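Local coordinates for protein C2 toxin component I (Clostridium botulinum, PDB 2J3X) that transfers ADP-ribose from NAD to actin of the host cell, as the enzymatic component of the binary C2 toxin, at residues S239-E244 with L286-I291; L367-G372 with I390-N395; E140-S145 with D220-G225. The protein carries 2 engineered substitutions. All blocks are in the same frame, centred on the assembly; numbering follows the deposited sequence. Where two conformers were deposited one is given.

From the N terminus, the chain first closes interaction 3, where 140-145 meets 220-225 across a loop of 74 residues rich in strand that belongs to the N-terminal sheet. Interaction 1 follows: 239-244 and 286-291 close a largely helical excursion. Interaction 2 comes last, 367-372 meeting 390-395 across a short loop of 17 residues. The three loops lie in series, so none nests in or crosses another. Interactions 1 and 2 touch directly, through a probable hydrogen bond of 2.8 Å from Gly372 N to Ile291 O. Interaction 3 meets interaction 2 where Arg368 packs on Glu140, joining the two halves of the molecule.

Interaction 1 of 3, residues S239-E244 with L286-I291; sequences SKLSHE and LSVKPI
Val288 presents both of its methyl groups to the turn ahead of helix 243-254, one to Lys240 and the other to Leu241. With CG1 anti to the backbone N (chi1 164°), the fork is turned so that CG1 faces Lys240 and CG2 faces Leu241. The first branch comes up against the base of the lysine chain, with Val288 CG1 at 3.5 Å from Lys240 CB. The other branch meets the end of the leucine side chain: Val288 CG2 is 3.9 Å from Leu241 CD2, and the two side chains cross obliquely. A beta-branched residue suits this place because it is broad close to the backbone and can fill the notch between two neighbours in sequence.

Lys240 runs on past the valine with its aliphatic part extended, then bends at its last torsion (chi4 -80°). Midway it passes across Lys289 at about a right angle, the two CD atoms of Lys240 and Lys289 being 4.2 Å apart. Only methylenes touch here; Lys240 NZ and Lys289 NZ stay 5.9 Å from each other. The like charges are probably eased because Lys289 NZ has a salt bridge to Asp236 and a hydrogen bond to Asn233 O. The exposed Lys240 thus supplies apolar length for packing and still carries its charge to the surface.

This surface contact sits where Ser242 N-caps helix 243-254, with Gln245 OE1 bonded to Ser242 N. Segment 286-291 in turn leads from helix 273-286 toward strand 295-301, and its Leu286 and Ile291 side chains pack on strand 389-392.

Interaction 2 of 3, residues L367-G372 with I390-N395; sequences LRLSEG and ILLNKN
Two beta-sheets of the C-terminal ADP-ribosyltransferase domain face each other here, and Leu369 bridges them to Ile390 and Leu392. Leu369 stands at the end of strand 363-369 in the five-stranded sheet, whereas Ile390 and Leu392 lie on strand 389-392, the middle strand of the small antiparallel sheet. The backbones remain well apart, with Leu369 CA and Leu392 CA 9.2 Å from each other, so that side chains alone fill the gap.

Leu369 divides its two methyls between the partners. Its CD1 reaches Ile390 tip to tip, with 3.8 Å between Leu369 CD1 and Ile390 CD1. The second branch of the isoleucine joins in, since Ile390 CG2 is 3.9 Å from the same Leu369 CD1. The other methyl turns to Leu392, where Leu369 CD2 lies 4.0 Å from Leu392 CD2, with Leu392 CD1 close beside it. Both leucines carry CG anti to the carbonyl carbon (chi1 -56° in Leu369, -55° in Leu392), which turns their forked ends toward the opposing sheet. Ile390 and Leu392, two apart on a strand, point to the same side, and one leucine fork can therefore serve both.

All three residues are buried, as suits branched aliphatic chains with no polar group to satisfy. Leu392 also touches Phe398 of strand 397-411, and Thr349 OG1 donates a hydrogen bond to Ile390 O. Thr349 belongs to the Ser-Thr-Ser sequence, and Ile390 directly follows the Glu-X-Glu sequence, both hallmarks of this transferase family; the apolar packing between the two sheets that carry this region is characteristic of the ADP-ribosyltransferase core.

Interaction 3 of 3, residues E140-S145 with D220-G225; sequences EYTKFS and DFYNKG. With SO4 (sulfate ion), chain M.
Thr142 OG1 is held by two outside groups, Ser192 OG and Arg366 NH2, while its methyl is left for Tyr222. Thr142 belongs to strand 141-143, at an edge of the N-terminal ADP-ribosyltransferase sheet, and Tyr222 sits in the loop between strand 206-216 and helix 227-234. Arg366 of the C-terminal sheet also makes a salt bridge through its NE to Asp220 OD2, so one guanidinium ties both segments to the second half of the molecule.

Across the contact, Thr142 and Tyr222 approach from opposite directions, and Thr142 CG2 ends 3.8 Å from Tyr222 OH. Threonine suits the spot because its two branches divide the work: with CG2 anti to the backbone N and OG1 anti to the carbonyl carbon (chi1 -51°), the methyl turns to the phenol and the hydroxyl to Ser192 and Arg366. Phe144 joins through the edge of its ring: Tyr222 CE1 lies near the phenyl plane, 4.0 Å from Phe144 CD1, and the Tyr222 ring is met obliquely. Phe144 also makes an edge-to-face contact with Phe62, and Arg402 and Thr404 of strand 397-411 touch it as well.

The tyrosine is steadied by an Asx turn. Tyr222 N donates to Asp220 OD1 at 2.9 Å with an N-H...O angle of 159°, meeting the carboxylate on its anti side and 33° out of its plane. The same OD1, which also bonds Tyr298 OH, rests 3.5 Å above the Tyr222 ring plane, offset toward the rim. Next the loop tightens as Phe221 O accepts from Lys224 N at 2.9 Å and, more loosely, from Gly225 N at 3.3 Å. Lys224 then extends outward to a sulfate, probably from the crystallisation liquor, that Lys72 and Arg86 also bind, with Lys224 NZ 2.8 Å from sulfate O3.

Interaction 1 of 3, residues S239-E244 with L286-I291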
loop_
_atom_site.group_PDB
_atom_site.type_symbol
_atom_site.label_atom_id
_atom_site.label_comp_id
_atom_site.label_asym_id
_atom_site.label_seq_id
_atom_site.Cartn_x
_atom_site.Cartn_y
_atom_site.Cartn_z
ATOM N N SER A 239 -12.458 14.902 -26.353
ATOM C CA SER A 239 -12.252 16.035 -27.258
ATOM C C SER A 239 -10.915 15.880 -27.975
ATOM O O SER A 239 -10.734 16.486 -29.019
ATOM C CB SER A 239 -12.287 17.368 -26.491
ATOM O OG SER A 239 -11.012 17.644 -25.885
ATOM N N LYS A 240 -9.987 15.098 -27.419
ATOM C CA LYS A 240 -8.638 14.972 -28.048
ATOM C C LYS A 240 -8.484 13.790 -28.995
ATOM O O LYS A 240 -7.422 13.672 -29.675
ATOM C CB LYS A 240 -7.558 14.820 -26.982
ATOM C CG LYS A 240 -7.341 16.134 -26.156
ATOM C CD LYS A 240 -6.282 15.951 -25.108
ATOM C CE LYS A 240 -5.868 17.261 -24.503
ATOM N NZ LYS A 240 -4.890 17.991 -25.422
ATOM N N LEU A 241 -9.482 12.928 -29.041
ATOM C CA LEU A 241 -9.426 11.688 -29.834
ATOM C C LEU A 241 -9.948 11.952 -31.262
ATOM O O LEU A 241 -10.890 12.722 -31.441
ATOM C CB LEU A 241 -10.321 10.624 -29.195
ATOM C CG LEU A 241 -9.892 10.063 -27.823
ATOM C CD1 LEU A 241 -10.776 8.892 -27.409
ATOM C CD2 LEU A 241 -8.409 9.689 -27.794
ATOM N N SER A 242 -9.349 11.307 -32.256
ATOM C CA SER A 242 -9.915 11.368 -33.604
ATOM C C SER A 242 -11.193 10.547 -33.614
ATOM O O SER A 242 -11.459 9.706 -32.709
ATOM C CB SER A 242 -8.915 10.781 -34.620
ATOM O OG SER A 242 -8.796 9.373 -34.417
ATOM N N HIS A 243 -12.014 10.718 -34.641
ATOM C CA HIS A 243 -13.243 9.958 -34.702
ATOM C C HIS A 243 -12.952 8.450 -34.713
ATOM O O HIS A 243 -13.674 7.669 -34.095
ATOM C CB HIS A 243 -14.072 10.371 -35.933
ATOM C CG HIS A 243 -15.434 9.764 -35.958
ATOM N ND1 HIS A 243 -16.400 10.075 -35.026
ATOM C CD2 HIS A 243 -15.989 8.847 -36.789
ATOM C CE1 HIS A 243 -17.497 9.382 -35.284
ATOM N NE2 HIS A 243 -17.268 8.620 -36.342
ATOM N N GLU A 244 -11.886 8.071 -35.416
ATOM C CA GLU A 244 -11.524 6.666 -35.528
ATOM C C GLU A 244 -10.988 6.122 -34.208
ATOM O O GLU A 244 -11.308 4.996 -33.829
ATOM C CB GLU A 244 -10.522 6.458 -36.642
ATOM C CG GLU A 244 -11.093 6.721 -38.026
ATOM C CD GLU A 244 -10.099 6.399 -39.095
ATOM O OE1 GLU A 244 -8.939 6.818 -38.927
ATOM O OE2 GLU A 244 -10.457 5.733 -40.104
ATOM N N LEU A 286 -4.955 5.444 -26.413
ATOM C CA LEU A 286 -4.449 5.398 -25.019
ATOM C C LEU A 286 -3.133 6.193 -24.872
ATOM O O LEU A 286 -2.720 6.500 -23.745
ATOM C CB LEU A 286 -4.290 3.949 -24.506
ATOM C CG LEU A 286 -5.610 3.190 -24.390
ATOM C CD1 LEU A 286 -5.257 1.716 -23.948
ATOM C CD2 LEU A 286 -6.506 3.950 -23.366
ATOM N N SER A 287 -2.497 6.547 -25.997
ATOM C CA SER A 287 -1.268 7.352 -25.983
ATOM C C SER A 287 -1.575 8.834 -26.093
ATOM O O SER A 287 -0.663 9.643 -25.959
ATOM C CB SER A 287 -0.352 6.987 -27.166
ATOM O OG SER A 287 0.036 5.617 -27.073
ATOM N N VAL A 288 -2.847 9.204 -26.283
ATOM C CA VAL A 288 -3.179 10.636 -26.486
ATOM C C VAL A 288 -2.945 11.465 -25.199
ATOM O O VAL A 288 -2.392 12.593 -25.253
ATOM C CB VAL A 288 -4.597 10.802 -27.081
ATOM C CG1 VAL A 288 -5.134 12.251 -26.949
ATOM C CG2 VAL A 288 -4.629 10.320 -28.589
ATOM N N LYS A 289 -3.292 10.894 -24.040
ATOM C CA LYS A 289 -3.144 11.610 -22.788
ATOM C C LYS A 289 -2.568 10.627 -21.736
ATOM O O LYS A 289 -3.311 10.034 -20.960
ATOM C CB LYS A 289 -4.514 12.205 -22.396
ATOM C CG LYS A 289 -4.491 13.177 -21.267
ATOM C CD LYS A 289 -5.679 14.240 -21.343
ATOM C CE LYS A 289 -5.120 15.369 -20.493
ATOM N NZ LYS A 289 -6.166 16.172 -19.905
ATOM N N PRO A 290 -1.254 10.328 -21.811
ATOM C CA PRO A 290 -0.683 9.334 -20.880
ATOM C C PRO A 290 -0.880 9.743 -19.401
ATOM O O PRO A 290 -1.170 10.904 -19.081
ATOM C CB PRO A 290 0.808 9.300 -21.270
ATOM C CG PRO A 290 0.796 9.683 -22.795
ATOM C CD PRO A 290 -0.241 10.815 -22.774
ATOM N N ILE A 291 -0.780 8.768 -18.503
ATOM C CA ILE A 291 -1.006 9.054 -17.092
ATOM C C ILE A 291 -0.171 10.274 -16.642
ATOM O O ILE A 291 1.025 10.297 -16.823
ATOM C CB ILE A 291 -0.600 7.818 -16.286
ATOM C CG1 ILE A 291 -1.461 6.589 -16.700
ATOM C CG2 ILE A 291 -0.705 8.067 -14.774
ATOM C CD1 ILE A 291 -3.017 6.853 -16.588
#

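Interaction 2 of 3, residues L367-G372 with I390-N395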
loop_
_atom_site.group_PDB
_atom_site.type_symbol
_atom_site.label_atom_id
_atom_site.label_comp_id
_atom_site.label_asym_id
_atom_site.label_seq_id
_atom_site.Cartn_x
_atom_site.Cartn_y
_atom_site.Cartn_z
ATOM N N LEU A 367 -1.180 -1.377 -8.236
ATOM C CA LEU A 367 -0.273 -1.100 -9.352
ATOM C C LEU A 367 0.152 0.357 -9.280
ATOM O O LEU A 367 -0.701 1.228 -9.263
ATOM C CB LEU A 367 -1.000 -1.284 -10.718
ATOM C CG LEU A 367 -1.498 -2.731 -10.869
ATOM C CD1 LEU A 367 -2.350 -2.853 -12.120
ATOM C CD2 LEU A 367 -0.286 -3.683 -10.910
ATOM N N ARG A 368 1.450 0.619 -9.269
ATOM C CA ARG A 368 1.903 1.998 -9.421
ATOM C C ARG A 368 1.882 2.383 -10.890
ATOM O O ARG A 368 2.623 1.816 -11.702
ATOM C CB ARG A 368 3.312 2.164 -8.795
ATOM C CG ARG A 368 3.886 3.636 -9.019
ATOM C CD ARG A 368 5.361 3.677 -8.515
ATOM N NE ARG A 368 5.380 3.220 -7.113
ATOM C CZ ARG A 368 6.352 2.502 -6.518
ATOM N NH1 ARG A 368 7.420 2.131 -7.184
ATOM N NH2 ARG A 368 6.214 2.105 -5.231
ATOM N N LEU A 369 1.041 3.357 -11.235
ATOM C CA LEU A 369 0.996 3.851 -12.606
ATOM C C LEU A 369 1.875 5.063 -12.653
ATOM O O LEU A 369 1.513 6.070 -12.098
ATOM C CB LEU A 369 -0.453 4.232 -12.997
ATOM C CG LEU A 369 -1.461 3.053 -12.819
ATOM C CD1 LEU A 369 -2.887 3.460 -13.360
ATOM C CD2 LEU A 369 -0.959 1.729 -13.461
ATOM N N SER A 370 3.034 4.966 -13.302
ATOM C CA SER A 370 3.992 6.060 -13.240
ATOM C C SER A 370 3.650 7.136 -14.275
ATOM O O SER A 370 3.077 6.848 -15.323
ATOM C CB SER A 370 5.411 5.504 -13.525
ATOM O OG SER A 370 5.832 4.601 -12.488
ATOM N N GLU A 371 4.079 8.380 -14.021
ATOM C CA GLU A 371 3.872 9.421 -15.004
ATOM C C GLU A 371 4.319 9.006 -16.421
ATOM O O GLU A 371 5.490 8.624 -16.604
ATOM C CB GLU A 371 4.616 10.727 -14.602
ATOM C CG GLU A 371 4.439 11.806 -15.660
ATOM C CD GLU A 371 5.197 13.119 -15.419
ATOM O OE1 GLU A 371 5.355 13.463 -14.256
ATOM O OE2 GLU A 371 5.631 13.744 -16.446
ATOM N N GLY A 372 3.451 9.129 -17.425
ATOM C CA GLY A 372 3.864 8.884 -18.786
ATOM C C GLY A 372 3.404 7.483 -19.195
ATOM O O GLY A 372 3.516 7.135 -20.371
ATOM N N ILE A 390 -9.225 2.801 -15.182
ATOM C CA ILE A 390 -8.098 3.249 -15.981
ATOM C C ILE A 390 -7.730 2.052 -16.869
ATOM O O ILE A 390 -7.356 0.981 -16.363
ATOM C CB ILE A 390 -6.891 3.688 -15.110
ATOM C CG1 ILE A 390 -7.200 5.062 -14.441
ATOM C CG2 ILE A 390 -5.678 3.916 -16.020
ATOM C CD1 ILE A 390 -6.164 5.475 -13.336
ATOM N N LEU A 391 -7.793 2.259 -18.178
ATOM C CA LEU A 391 -7.445 1.204 -19.134
ATOM C C LEU A 391 -5.978 1.322 -19.517
ATOM O O LEU A 391 -5.543 2.390 -19.996
ATOM C CB LEU A 391 -8.356 1.297 -20.381
ATOM C CG LEU A 391 -8.016 0.265 -21.472
ATOM C CD1 LEU A 391 -8.405 -1.052 -20.924
ATOM C CD2 LEU A 391 -8.833 0.563 -22.750
ATOM N N LEU A 392 -5.225 0.242 -19.328
ATOM C CA LEU A 392 -3.789 0.291 -19.662
ATOM C C LEU A 392 -3.522 -0.289 -21.042
ATOM O O LEU A 392 -4.195 -1.260 -21.448
ATOM C CB LEU A 392 -2.972 -0.528 -18.628
ATOM C CG LEU A 392 -3.158 -0.146 -17.158
ATOM C CD1 LEU A 392 -2.191 -0.964 -16.295
ATOM C CD2 LEU A 392 -2.836 1.318 -16.963
ATOM N N ASN A 393 -2.482 0.236 -21.689
ATOM C CA ASN A 393 -2.061 -0.267 -22.991
ATOM C C ASN A 393 -1.706 -1.759 -22.917
ATOM O O ASN A 393 -1.315 -2.297 -21.827
ATOM C CB ASN A 393 -0.890 0.546 -23.496
ATOM C CG ASN A 393 -0.656 0.366 -24.973
ATOM O OD1 ASN A 393 -1.597 0.039 -25.718
ATOM N ND2 ASN A 393 0.590 0.609 -25.413
ATOM N N LYS A 394 -1.910 -2.443 -24.049
ATOM C CA LYS A 394 -1.523 -3.872 -24.158
ATOM C C LYS A 394 -0.010 -4.001 -23.852
ATOM O O LYS A 394 0.756 -3.046 -24.042
ATOM C CB LYS A 394 -1.842 -4.370 -25.581
ATOM C CG LYS A 394 -1.034 -3.615 -26.666
ATOM C CD LYS A 394 -1.463 -3.838 -28.155
ATOM C CE LYS A 394 -0.506 -2.971 -29.039
ATOM N NZ LYS A 394 0.830 -3.589 -29.043
ATOM N N ASN A 395 0.399 -5.182 -23.407
ATOM C CA ASN A 395 1.799 -5.424 -23.064
ATOM C C ASN A 395 2.279 -4.606 -21.852
ATOM O O ASN A 395 3.455 -4.318 -21.765
ATOM C CB ASN A 395 2.715 -5.128 -24.270
ATOM C CG ASN A 395 2.457 -6.049 -25.447
ATOM O OD1 ASN A 395 2.420 -7.245 -25.278
ATOM N ND2 ASN A 395 2.305 -5.486 -26.654
#

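Interaction 3 of 3, residues E140-S145 with D220-G225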
loop_
_atom_site.group_PDB
_atom_site.type_symbol
_atom_site.label_atom_id
_atom_site.label_comp_id
_atom_site.label_asym_id
_atom_site.label_seq_id
_atom_site.Cartn_x
_atom_site.Cartn_y
_atom_site.Cartn_z
ATOM N N GLU A 140 9.347 2.573 -2.921
ATOM C CA GLU A 140 8.419 3.248 -1.993
ATOM C C GLU A 140 7.496 2.239 -1.350
ATOM O O GLU A 140 6.784 1.473 -2.052
ATOM C CB GLU A 140 7.620 4.293 -2.760
ATOM C CG GLU A 140 6.702 5.138 -1.866
ATOM C CD GLU A 140 6.151 6.339 -2.612
ATOM O OE1 GLU A 140 5.913 6.237 -3.844
ATOM O OE2 GLU A 140 5.944 7.386 -1.967
ATOM N N TYR A 141 7.515 2.204 -0.022
ATOM C CA TYR A 141 6.816 1.148 0.742
ATOM C C TYR A 141 5.764 1.752 1.643
ATOM O O TYR A 141 6.081 2.451 2.607
ATOM C CB TYR A 141 7.827 0.418 1.619
ATOM C CG TYR A 141 8.899 -0.267 0.805
ATOM C CD1 TYR A 141 8.671 -1.505 0.192
ATOM C CD2 TYR A 141 10.183 0.337 0.668
ATOM C CE1 TYR A 141 9.692 -2.132 -0.554
ATOM C CE2 TYR A 141 11.189 -0.270 -0.059
ATOM C CZ TYR A 141 10.948 -1.519 -0.659
ATOM O OH TYR A 141 11.959 -2.131 -1.383
ATOM N N THR A 142 4.489 1.481 1.360
ATOM C CA THR A 142 3.431 2.122 2.115
ATOM C C THR A 142 3.096 1.392 3.412
ATOM O O THR A 142 2.927 0.143 3.444
ATOM C CB THR A 142 2.153 2.171 1.210
ATOM O OG1 THR A 142 2.534 2.743 -0.046
ATOM C CG2 THR A 142 0.995 2.968 1.879
ATOM N N LYS A 143 2.943 2.169 4.497
ATOM C CA LYS A 143 2.415 1.668 5.740
ATOM C C LYS A 143 0.905 1.931 5.732
ATOM O O LYS A 143 0.454 3.048 5.892
ATOM C CB LYS A 143 3.087 2.398 6.924
ATOM C CG LYS A 143 2.685 1.759 8.290
ATOM C CD LYS A 143 3.548 0.529 8.620
ATOM C CE LYS A 143 3.172 -0.037 9.989
ATOM N NZ LYS A 143 4.046 -1.246 10.146
ATOM N N PHE A 144 0.124 0.883 5.465
ATOM C CA PHE A 144 -1.323 1.074 5.354
ATOM C C PHE A 144 -1.987 1.490 6.654
ATOM O O PHE A 144 -2.938 2.291 6.625
ATOM C CB PHE A 144 -1.969 -0.214 4.804
ATOM C CG PHE A 144 -1.402 -0.633 3.497
ATOM C CD1 PHE A 144 -1.579 0.146 2.325
ATOM C CD2 PHE A 144 -0.678 -1.832 3.414
ATOM C CE1 PHE A 144 -1.042 -0.306 1.074
ATOM C CE2 PHE A 144 -0.138 -2.281 2.193
ATOM C CZ PHE A 144 -0.307 -1.508 1.029
ATOM N N SER A 145 -1.463 1.024 7.782
ATOM C CA SER A 145 -2.042 1.324 9.089
ATOM C C SER A 145 -1.448 2.653 9.556
ATOM O O SER A 145 -0.688 3.274 8.826
ATOM C CB SER A 145 -1.700 0.241 10.122
ATOM O OG SER A 145 -0.268 0.172 10.300
ATOM N N ASP A 220 -3.096 7.674 -3.739
ATOM C CA ASP A 220 -3.773 6.347 -3.685
ATOM C C ASP A 220 -5.099 6.591 -2.968
ATOM O O ASP A 220 -5.120 7.228 -1.871
ATOM C CB ASP A 220 -2.906 5.420 -2.832
ATOM C CG ASP A 220 -3.380 3.960 -2.785
ATOM O OD1 ASP A 220 -4.577 3.646 -3.075
ATOM O OD2 ASP A 220 -2.534 3.132 -2.370
ATOM N N PHE A 221 -6.208 6.116 -3.561
ATOM C CA PHE A 221 -7.537 6.380 -2.997
ATOM C C PHE A 221 -8.157 5.142 -2.356
ATOM O O PHE A 221 -9.296 5.221 -1.827
ATOM C CB PHE A 221 -8.467 6.855 -4.130
ATOM C CG PHE A 221 -7.915 8.125 -4.810
ATOM C CD1 PHE A 221 -7.955 9.334 -4.120
ATOM C CD2 PHE A 221 -7.327 8.058 -6.088
ATOM C CE1 PHE A 221 -7.421 10.503 -4.760
ATOM C CE2 PHE A 221 -6.790 9.201 -6.727
ATOM C CZ PHE A 221 -6.838 10.418 -6.032
ATOM N N TYR A 222 -7.363 4.072 -2.283
ATOM C CA TYR A 222 -7.784 2.815 -1.585
ATOM C C TYR A 222 -9.199 2.462 -2.065
ATOM O O TYR A 222 -9.444 2.506 -3.292
ATOM C CB TYR A 222 -7.653 2.907 -0.031
ATOM C CG TYR A 222 -6.241 3.306 0.327
ATOM C CD1 TYR A 222 -5.178 2.425 0.180
ATOM C CD2 TYR A 222 -5.989 4.606 0.759
ATOM C CE1 TYR A 222 -3.872 2.819 0.498
ATOM C CE2 TYR A 222 -4.679 5.039 1.046
ATOM C CZ TYR A 222 -3.644 4.146 0.886
ATOM O OH TYR A 222 -2.369 4.624 1.190
ATOM N N ASN A 223 -10.103 2.121 -1.148
ATOM C CA ASN A 223 -11.462 1.694 -1.541
ATOM C C ASN A 223 -12.386 2.849 -1.952
ATOM O O ASN A 223 -13.410 2.616 -2.597
ATOM C CB ASN A 223 -12.095 0.833 -0.432
ATOM C CG ASN A 223 -12.294 1.577 0.838
ATOM O OD1 ASN A 223 -11.674 2.642 1.065
ATOM N ND2 ASN A 223 -13.111 1.009 1.722
ATOM N N LYS A 224 -11.982 4.109 -1.674
ATOM C CA LYS A 224 -12.874 5.259 -1.932
ATOM C C LYS A 224 -12.818 5.700 -3.389
ATOM O O LYS A 224 -13.804 6.207 -3.918
ATOM C CB LYS A 224 -12.539 6.447 -0.980
ATOM C CG LYS A 224 -13.041 6.136 0.434
ATOM C CD LYS A 224 -12.551 7.202 1.440
ATOM C CE LYS A 224 -13.019 6.903 2.889
ATOM N NZ LYS A 224 -12.256 7.731 3.910
ATOM N N GLY A 225 -11.671 5.495 -4.038
ATOM C CA GLY A 225 -11.480 5.932 -5.458
ATOM C C GLY A 225 -11.492 7.448 -5.538
ATOM O O GLY A 225 -11.470 8.139 -4.499
HETATM S S SO4 M . -14.449 6.492 7.126
HETATM O O1 SO4 M . -14.158 5.436 8.160
HETATM O O2 SO4 M . -14.501 7.750 7.865
HETATM O O3 SO4 M . -13.330 6.586 6.182
HETATM O O4 SO4 M . -15.723 6.230 6.449
#